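Local atomic coordinates of glucokinase (Enterococcus faecalis, PDB entry 2QM1), a protein that probably phosphorylates glucose with ATP, as a zinc-containing bacterial glucokinase of the ROK family. Residues G165-F177 with C181-A193. Residues are numbered along the deposited sequence; the frame is centred on the assembly and turned at random.
Sequences GEVGHVTVDPNGF and CGKRGCLETVSSA. With ZN (zinc ion), chain J.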
loop_
_atom_site.group_PDB
_atom_site.type_symbol
_atom_site.label_atom_id
_atom_site.label_comp_id
_atom_site.label_asym_id
_atom_site.label_seq_id
_atom_site.Cartn_x
_atom_site.Cartn_y
_atom_site.Cartn_z
ATOM N N GLY B 165 0.987 -5.040 5.215
ATOM C CA GLY B 165 -0.273 -5.536 5.689
ATOM C C GLY B 165 -0.640 -5.241 7.132
ATOM O O GLY B 165 -1.756 -5.559 7.571
ATOM N N GLU B 166 0.260 -4.620 7.876
ATOM C CA GLU B 166 0.028 -4.371 9.281
ATOM C C GLU B 166 -0.900 -3.172 9.550
ATOM O O GLU B 166 -0.529 -2.221 10.233
ATOM C CB GLU B 166 1.359 -4.264 10.030
ATOM C CG GLU B 166 2.063 -5.635 10.213
ATOM C CD GLU B 166 1.203 -6.629 11.048
ATOM O OE1 GLU B 166 1.163 -7.822 10.704
ATOM O OE2 GLU B 166 0.531 -6.205 12.019
ATOM N N VAL B 167 -2.092 -3.191 9.006
ATOM C CA VAL B 167 -2.942 -1.953 9.112
ATOM C C VAL B 167 -3.473 -1.627 10.514
ATOM O O VAL B 167 -4.047 -0.563 10.743
ATOM C CB VAL B 167 -4.088 -2.003 8.107
ATOM C CG1 VAL B 167 -3.502 -2.211 6.668
ATOM C CG2 VAL B 167 -5.039 -3.136 8.460
ATOM N N GLY B 168 -3.325 -2.563 11.439
ATOM C CA GLY B 168 -3.750 -2.375 12.812
ATOM C C GLY B 168 -2.879 -1.334 13.460
ATOM O O GLY B 168 -3.269 -0.680 14.422
ATOM N N HIS B 169 -1.701 -1.150 12.893
ATOM C CA HIS B 169 -0.785 -0.186 13.409
ATOM C C HIS B 169 -0.590 1.075 12.546
ATOM O O HIS B 169 0.334 1.806 12.743
ATOM C CB HIS B 169 0.504 -0.929 13.764
ATOM C CG HIS B 169 0.248 -2.039 14.713
ATOM N ND1 HIS B 169 -0.047 -1.813 16.044
ATOM C CD2 HIS B 169 0.097 -3.370 14.512
ATOM C CE1 HIS B 169 -0.299 -2.970 16.635
ATOM N NE2 HIS B 169 -0.217 -3.926 15.730
ATOM N N VAL B 170 -1.507 1.336 11.612
ATOM C CA VAL B 170 -1.661 2.660 10.985
ATOM C C VAL B 170 -2.107 3.663 12.070
ATOM O O VAL B 170 -2.985 3.354 12.877
ATOM C CB VAL B 170 -2.692 2.547 9.822
ATOM C CG1 VAL B 170 -3.299 3.866 9.460
ATOM C CG2 VAL B 170 -2.019 1.911 8.617
ATOM N N THR B 171 -1.433 4.809 12.151
ATOM C CA THR B 171 -1.802 5.866 13.101
ATOM C C THR B 171 -3.057 6.572 12.573
ATOM O O THR B 171 -3.033 7.186 11.534
ATOM C CB THR B 171 -0.655 6.911 13.299
ATOM O OG1 THR B 171 0.509 6.259 13.819
ATOM C CG2 THR B 171 -1.110 8.098 14.244
ATOM N N VAL B 172 -4.167 6.407 13.267
ATOM C CA VAL B 172 -5.369 7.143 12.932
ATOM C C VAL B 172 -5.507 8.403 13.798
ATOM O O VAL B 172 -6.318 9.265 13.524
ATOM C CB VAL B 172 -6.633 6.225 13.059
ATOM C CG1 VAL B 172 -6.626 5.126 12.006
ATOM C CG2 VAL B 172 -6.740 5.617 14.446
ATOM N N ASP B 173 -4.773 8.475 14.907
ATOM C CA ASP B 173 -4.876 9.640 15.770
ATOM C C ASP B 173 -3.537 9.815 16.379
ATOM O O ASP B 173 -3.202 9.086 17.291
ATOM C CB ASP B 173 -5.925 9.446 16.870
ATOM C CG ASP B 173 -6.067 10.653 17.819
ATOM O OD1 ASP B 173 -5.268 11.654 17.784
ATOM O OD2 ASP B 173 -7.020 10.572 18.645
ATOM N N PRO B 174 -2.772 10.802 15.884
ATOM C CA PRO B 174 -1.445 11.088 16.387
ATOM C C PRO B 174 -1.429 11.373 17.879
ATOM O O PRO B 174 -0.368 11.280 18.498
ATOM C CB PRO B 174 -1.048 12.364 15.619
ATOM C CG PRO B 174 -1.803 12.290 14.367
ATOM C CD PRO B 174 -3.143 11.719 14.786
ATOM N N ASN B 175 -2.579 11.737 18.461
ATOM C CA ASN B 175 -2.615 11.978 19.919
ATOM C C ASN B 175 -3.369 10.925 20.718
ATOM O O ASN B 175 -3.807 11.199 21.811
ATOM C CB ASN B 175 -3.222 13.356 20.221
ATOM C CG ASN B 175 -2.585 14.470 19.406
ATOM O OD1 ASN B 175 -1.367 14.680 19.444
ATOM N ND2 ASN B 175 -3.417 15.202 18.674
ATOM N N GLY B 176 -3.552 9.727 20.156
ATOM C CA GLY B 176 -4.500 8.751 20.722
ATOM C C GLY B 176 -4.010 7.902 21.865
ATOM O O GLY B 176 -3.055 8.255 22.546
ATOM N N PHE B 177 -4.672 6.771 22.078
ATOM C CA PHE B 177 -4.269 5.817 23.127
ATOM C C PHE B 177 -2.920 5.153 22.821
ATOM O O PHE B 177 -2.604 4.934 21.655
ATOM C CB PHE B 177 -5.315 4.712 23.224
ATOM C CG PHE B 177 -6.710 5.210 23.552
ATOM C CD1 PHE B 177 -7.762 4.966 22.685
ATOM C CD2 PHE B 177 -6.963 5.908 24.718
ATOM C CE1 PHE B 177 -9.064 5.403 22.977
ATOM C CE2 PHE B 177 -8.250 6.362 25.028
ATOM C CZ PHE B 177 -9.306 6.101 24.161
ATOM N N CYS B 181 2.399 -1.713 20.404
ATOM C CA CYS B 181 3.506 -1.690 19.452
ATOM C C CYS B 181 4.511 -0.633 19.914
ATOM O O CYS B 181 5.673 -0.706 19.583
ATOM C CB CYS B 181 3.026 -1.485 17.996
ATOM S SG CYS B 181 2.535 0.235 17.688
ATOM N N GLY B 182 4.077 0.321 20.730
ATOM C CA GLY B 182 4.992 1.323 21.236
ATOM C C GLY B 182 4.875 2.709 20.653
ATOM O O GLY B 182 5.768 3.527 20.836
ATOM N N LYS B 183 3.791 2.988 19.942
ATOM C CA LYS B 183 3.449 4.363 19.648
ATOM C C LYS B 183 2.015 4.601 20.082
ATOM O O LYS B 183 1.418 3.745 20.694
ATOM C CB LYS B 183 3.643 4.670 18.155
ATOM C CG LYS B 183 2.829 3.844 17.158
ATOM C CD LYS B 183 3.506 3.880 15.761
ATOM C CE LYS B 183 2.722 3.069 14.720
ATOM N NZ LYS B 183 1.353 3.576 14.446
ATOM N N ARG B 184 1.431 5.715 19.692
ATOM C CA ARG B 184 0.039 5.953 20.032
ATOM C C ARG B 184 -0.887 6.081 18.832
ATOM O O ARG B 184 -0.448 6.374 17.696
ATOM C CB ARG B 184 -0.088 7.138 20.992
ATOM C CG ARG B 184 -0.336 8.497 20.388
ATOM C CD ARG B 184 -0.222 9.586 21.495
ATOM N NE ARG B 184 1.121 9.697 22.068
ATOM C CZ ARG B 184 1.400 10.011 23.331
ATOM N NH1 ARG B 184 2.674 10.094 23.722
ATOM N NH2 ARG B 184 0.421 10.218 24.210
ATOM N N GLY B 185 -2.164 5.798 19.064
ATOM C CA GLY B 185 -3.217 6.128 18.076
ATOM C C GLY B 185 -3.335 5.186 16.892
ATOM O O GLY B 185 -3.911 5.542 15.854
ATOM N N CYS B 186 -2.772 3.987 17.051
ATOM C CA CYS B 186 -2.975 2.913 16.143
ATOM C C CYS B 186 -4.455 2.582 15.959
ATOM O O CYS B 186 -5.238 2.659 16.905
ATOM C CB CYS B 186 -2.221 1.661 16.618
ATOM S SG CYS B 186 -0.429 1.951 16.682
ATOM N N LEU B 187 -4.823 2.188 14.739
ATOM C CA LEU B 187 -6.157 1.630 14.477
ATOM C C LEU B 187 -6.573 0.537 15.473
ATOM O O LEU B 187 -7.732 0.453 15.913
ATOM C CB LEU B 187 -6.272 1.150 13.014
ATOM C CG LEU B 187 -7.594 0.609 12.492
ATOM C CD1 LEU B 187 -8.742 1.648 12.623
ATOM C CD2 LEU B 187 -7.408 0.111 11.040
ATOM N N GLU B 188 -5.631 -0.308 15.825
ATOM C CA GLU B 188 -5.908 -1.375 16.777
ATOM C C GLU B 188 -6.402 -0.939 18.157
ATOM O O GLU B 188 -7.201 -1.674 18.788
ATOM C CB GLU B 188 -4.669 -2.236 16.971
ATOM C CG GLU B 188 -4.937 -3.482 17.728
ATOM C CD GLU B 188 -3.694 -4.291 17.896
ATOM O OE1 GLU B 188 -3.457 -5.195 17.063
ATOM O OE2 GLU B 188 -2.934 -3.979 18.833
ATOM N N THR B 189 -5.924 0.214 18.640
ATOM C CA THR B 189 -6.385 0.780 19.935
ATOM C C THR B 189 -7.876 1.180 19.926
ATOM O O THR B 189 -8.513 1.398 20.957
ATOM C CB THR B 189 -5.512 2.058 20.399
ATOM O OG1 THR B 189 -5.752 3.151 19.516
ATOM C CG2 THR B 189 -4.016 1.776 20.401
ATOM N N VAL B 190 -8.453 1.319 18.750
ATOM C CA VAL B 190 -9.826 1.847 18.717
ATOM C C VAL B 190 -10.823 0.862 18.073
ATOM O O VAL B 190 -12.051 1.096 18.070
ATOM C CB VAL B 190 -9.865 3.322 18.105
ATOM C CG1 VAL B 190 -9.057 4.317 18.992
ATOM C CG2 VAL B 190 -9.252 3.348 16.776
ATOM N N SER B 191 -10.303 -0.238 17.535
ATOM C CA SER B 191 -11.103 -1.160 16.699
ATOM C C SER B 191 -10.936 -2.668 17.011
ATOM O O SER B 191 -11.634 -3.505 16.439
ATOM C CB SER B 191 -10.892 -0.869 15.187
ATOM O OG SER B 191 -9.594 -1.282 14.715
ATOM N N SER B 192 -10.039 -3.043 17.914
ATOM C CA SER B 192 -10.010 -4.464 18.300
ATOM C C SER B 192 -11.190 -4.647 19.275
ATOM O O SER B 192 -11.791 -3.655 19.691
ATOM C CB SER B 192 -8.741 -4.808 19.028
ATOM O OG SER B 192 -8.635 -4.015 20.200
ATOM N N ALA B 193 -11.472 -5.883 19.673
ATOM C CA ALA B 193 -12.519 -6.185 20.692
ATOM C C ALA B 193 -12.403 -5.289 21.913
ATOM O O ALA B 193 -13.379 -4.709 22.389
ATOM C CB ALA B 193 -12.428 -7.632 21.122
HETATM ZN ZN ZN J . 0.419 -0.023 17.259
HETATM O O HOH W 1 -1.530 -6.392 16.226
HETATM O O HOH W 2 1.455 7.245 16.266
HETATM O O HOH W 3 -6.350 5.981 19.748
#
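His169 meets Cys181 and Cys186 around a zinc ion, in the loop that follows strand 155-156 and runs back along itself into the short helix 188-191. His169 ND1 binds the metal at 2.2 Å, and Cys179, between the two segments, completes the site of one histidine and three cysteines with its thiolate. Cys186 SG lies at the edge of the imidazole, whereas Cys181 comes in obliquely. NE2, the ring nitrogen not bound to zinc, donates to a water; Glu188 OE1 accepts from Val146 N, at the start of strand 146-152. Cys179, Cys181, Gly182, Gly185, Cys186 and Glu188 fit the ROK consensus CXCGXXGCXE. Lys183 bends at its last torsion (chi4 63°) and brings NZ within 2.7 Å of His169 O and 2.9 Å of Thr171 OG1, one ammonium gripping backbone and hydroxyl together. A single beta bridge pairs Thr171 with Cys186: Leu187 N reaches Val170 O almost head-on at 2.9 Å, and Val172 N donates to Gly185 O. Outside the bridge, Asp173 N is a second donor to Gly185 O. Val172 touches Leu187 through CG1 and packs its CG2 4.1 Å from Val190 CG2, with Tyr249 of helix 237-261 against both valines, while Val190 CG1 touches the edge of the Phe177 ring.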